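Unsaturated glucuronyl hydrolase (Streptococcus agalactiae, PDB 2ZZR) hydrolyses unsaturated hyaluronan, chondroitin and heparin disaccharides, releasing the unsaturated uronic acid from the sugar it is linked to. Local coordinates at residues M1-K7 with A206-D212. Residues are numbered along the deposited sequence; the frame is centred on the assembly and turned at random.
Sequences MKIKPVK and ANNVVRD. With SO4 (sulfate ion), chain B.
With Lys-4 CG tucked between its N and carbonyl carbon (chi1 68°) and every later torsion near 180°, the side chain runs straight past Asn-207 and delivers NZ among backbone oxygens of 207-210. There NZ donates to Val-210 O at 2.8 Å, in the plane of that carbonyl, and weakly to Asn-207 O. Asp-212 crosses the lysine at about a right angle and adds a salt bridge whose hydrogen bond, OD1 to NZ at 3.2 Å, is weak, so one cation gathers three oxygens.

Toward the N-terminus the Asn-207 amide grips the backbone on both sides of Ile-3. ND2 donates to Lys-2 O at 2.9 Å, almost within the amide plane, while OD1 accepts Lys-4 N at 2.8 Å, fixing which way round the amide lies. Lys-7 N binds Asp-212 O at 2.8 Å, and Val-6 CA brushes the same oxygen. Ile-3 CD1 packs on Ala-206 CB at 4.0 Å, and helix 265-280 covers both, Gln-266 against the isoleucine and Leu-270 against the alanine.

A sulfate, probably from the crystallisation liquor, accepts NE and NH1 of Arg-211 through O3 at the guanidinium edge, and Asp-212 N through O2 at 2.8 Å. An irregular N-terminal segment is thus strapped over the last part of helix 192-209 and the residues after it, on the surface of the family 88 alpha barrel, with Arg-211 near the probable substrate-binding residue Thr-234.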
loop_
_atom_site.group_PDB
_atom_site.type_symbol
_atom_site.label_atom_id
_atom_site.label_comp_id
_atom_site.label_asym_id
_atom_site.label_seq_id
_atom_site.Cartn_x
_atom_site.Cartn_y
_atom_site.Cartn_z
ATOM N N MET A 1 -11.815 -20.064 -9.070
ATOM C CA MET A 1 -12.082 -20.180 -7.609
ATOM C C MET A 1 -13.186 -19.223 -7.164
ATOM O O MET A 1 -13.148 -18.032 -7.472
ATOM C CB MET A 1 -10.792 -19.920 -6.822
ATOM C CG MET A 1 -10.925 -20.011 -5.308
ATOM S SD MET A 1 -11.374 -21.650 -4.706
ATOM C CE MET A 1 -10.073 -22.665 -5.415
ATOM N N LYS A 2 -14.167 -19.750 -6.436
ATOM C CA LYS A 2 -15.260 -18.941 -5.918
ATOM C C LYS A 2 -14.816 -18.085 -4.734
ATOM O O LYS A 2 -14.041 -18.534 -3.889
ATOM C CB LYS A 2 -16.431 -19.827 -5.492
ATOM C CG LYS A 2 -17.193 -20.463 -6.646
ATOM C CD LYS A 2 -18.006 -21.651 -6.149
ATOM C CE LYS A 2 -18.868 -22.245 -7.245
ATOM N NZ LYS A 2 -19.555 -23.475 -6.749
ATOM N N ILE A 3 -15.302 -16.849 -4.702
ATOM C CA ILE A 3 -15.170 -15.985 -3.537
ATOM C C ILE A 3 -16.519 -15.936 -2.827
ATOM O O ILE A 3 -17.563 -15.733 -3.461
ATOM C CB ILE A 3 -14.678 -14.560 -3.913
ATOM C CG1 ILE A 3 -13.278 -14.630 -4.550
ATOM C CG2 ILE A 3 -14.664 -13.646 -2.684
ATOM C CD1 ILE A 3 -12.771 -13.292 -5.090
ATOM N N LYS A 4 -16.492 -16.145 -1.512
ATOM C CA LYS A 4 -17.701 -16.125 -0.692
ATOM C C LYS A 4 -18.430 -14.790 -0.828
ATOM O O LYS A 4 -17.796 -13.757 -1.058
ATOM C CB LYS A 4 -17.338 -16.350 0.778
ATOM C CG LYS A 4 -16.561 -15.171 1.362
ATOM C CD LYS A 4 -16.145 -15.395 2.784
ATOM C CE LYS A 4 -15.343 -14.200 3.257
ATOM N NZ LYS A 4 -14.930 -14.382 4.669
ATOM N N PRO A 5 -19.768 -14.799 -0.687
ATOM C CA PRO A 5 -20.499 -13.537 -0.688
ATOM C C PRO A 5 -20.041 -12.591 0.428
ATOM O O PRO A 5 -19.713 -13.042 1.534
ATOM C CB PRO A 5 -21.952 -13.972 -0.453
ATOM C CG PRO A 5 -22.003 -15.392 -0.910
ATOM C CD PRO A 5 -20.667 -15.964 -0.567
ATOM N N VAL A 6 -20.001 -11.299 0.116
ATOM C CA VAL A 6 -19.762 -10.251 1.109
ATOM C C VAL A 6 -20.882 -9.223 1.018
ATOM O O VAL A 6 -21.456 -9.012 -0.055
ATOM C CB VAL A 6 -18.372 -9.546 0.945
ATOM C CG1 VAL A 6 -17.241 -10.538 1.114
ATOM C CG2 VAL A 6 -18.271 -8.803 -0.400
ATOM N N LYS A 7 -21.202 -8.588 2.142
ATOM C CA LYS A 7 -22.201 -7.539 2.133
ATOM C C LYS A 7 -21.625 -6.329 1.422
ATOM O O LYS A 7 -20.528 -5.864 1.747
ATOM C CB LYS A 7 -22.658 -7.170 3.549
ATOM C CG LYS A 7 -23.700 -6.042 3.586
ATOM C CD LYS A 7 -24.437 -5.959 4.927
ATOM C CE LYS A 7 -23.463 -5.776 6.083
ATOM N NZ LYS A 7 -24.138 -5.803 7.405
ATOM N N ALA A 206 -8.807 -13.451 -0.017
ATOM C CA ALA A 206 -10.162 -12.992 -0.328
ATOM C C ALA A 206 -11.230 -13.756 0.448
ATOM O O ALA A 206 -12.217 -13.177 0.900
ATOM C CB ALA A 206 -10.428 -13.105 -1.832
ATOM N N ASN A 207 -11.028 -15.060 0.592
ATOM C CA ASN A 207 -12.048 -15.899 1.202
ATOM C C ASN A 207 -12.022 -15.921 2.723
ATOM O O ASN A 207 -12.966 -16.413 3.357
ATOM C CB ASN A 207 -11.985 -17.309 0.618
ATOM C CG ASN A 207 -12.777 -17.423 -0.667
ATOM O OD1 ASN A 207 -13.910 -16.948 -0.742
ATOM N ND2 ASN A 207 -12.194 -18.043 -1.676
ATOM N N ASN A 208 -10.967 -15.351 3.304
ATOM C CA ASN A 208 -10.723 -15.501 4.739
ATOM C C ASN A 208 -10.370 -14.204 5.462
ATOM O O ASN A 208 -11.023 -13.843 6.446
ATOM C CB ASN A 208 -9.660 -16.575 4.982
ATOM C CG ASN A 208 -10.062 -17.934 4.432
ATOM O OD1 ASN A 208 -11.004 -18.564 4.924
ATOM N ND2 ASN A 208 -9.357 -18.392 3.409
ATOM N N VAL A 209 -9.353 -13.491 4.970
ATOM C CA VAL A 209 -8.914 -12.262 5.639
ATOM C C VAL A 209 -9.892 -11.105 5.397
ATOM O O VAL A 209 -9.929 -10.139 6.167
ATOM C CB VAL A 209 -7.434 -11.908 5.295
ATOM C CG1 VAL A 209 -7.333 -11.093 4.000
ATOM C CG2 VAL A 209 -6.766 -11.171 6.462
ATOM N N VAL A 210 -10.685 -11.207 4.328
ATOM C CA VAL A 210 -11.819 -10.318 4.129
ATOM C C VAL A 210 -13.034 -10.989 4.769
ATOM O O VAL A 210 -13.302 -12.168 4.519
ATOM C CB VAL A 210 -12.087 -10.036 2.629
ATOM C CG1 VAL A 210 -13.245 -9.052 2.454
ATOM C CG2 VAL A 210 -10.823 -9.494 1.958
ATOM N N ARG A 211 -13.747 -10.237 5.601
ATOM C CA ARG A 211 -14.891 -10.764 6.351
ATOM C C ARG A 211 -16.204 -10.633 5.573
ATOM O O ARG A 211 -16.293 -9.860 4.619
ATOM C CB ARG A 211 -15.010 -10.050 7.703
ATOM C CG ARG A 211 -13.742 -10.104 8.546
ATOM C CD ARG A 211 -13.998 -9.638 9.979
ATOM N NE ARG A 211 -14.757 -10.629 10.739
ATOM C CZ ARG A 211 -14.972 -10.581 12.053
ATOM N NH1 ARG A 211 -15.673 -11.545 12.642
ATOM N NH2 ARG A 211 -14.495 -9.576 12.777
ATOM N N ASP A 212 -17.226 -11.375 6.006
ATOM C CA ASP A 212 -18.535 -11.369 5.348
ATOM C C ASP A 212 -19.195 -9.993 5.266
ATOM O O ASP A 212 -20.021 -9.760 4.386
ATOM C CB ASP A 212 -19.493 -12.364 6.024
ATOM C CG ASP A 212 -19.117 -13.813 5.773
ATOM O OD1 ASP A 212 -18.049 -14.094 5.185
ATOM O OD2 ASP A 212 -19.902 -14.696 6.176
HETATM S S SO4 B . -16.399 -13.731 9.289
HETATM O O1 SO4 B . -16.780 -15.140 9.288
HETATM O O2 SO4 B . -17.097 -13.045 8.210
HETATM O O3 SO4 B . -16.747 -13.121 10.572
HETATM O O4 SO4 B . -14.959 -13.623 9.074
#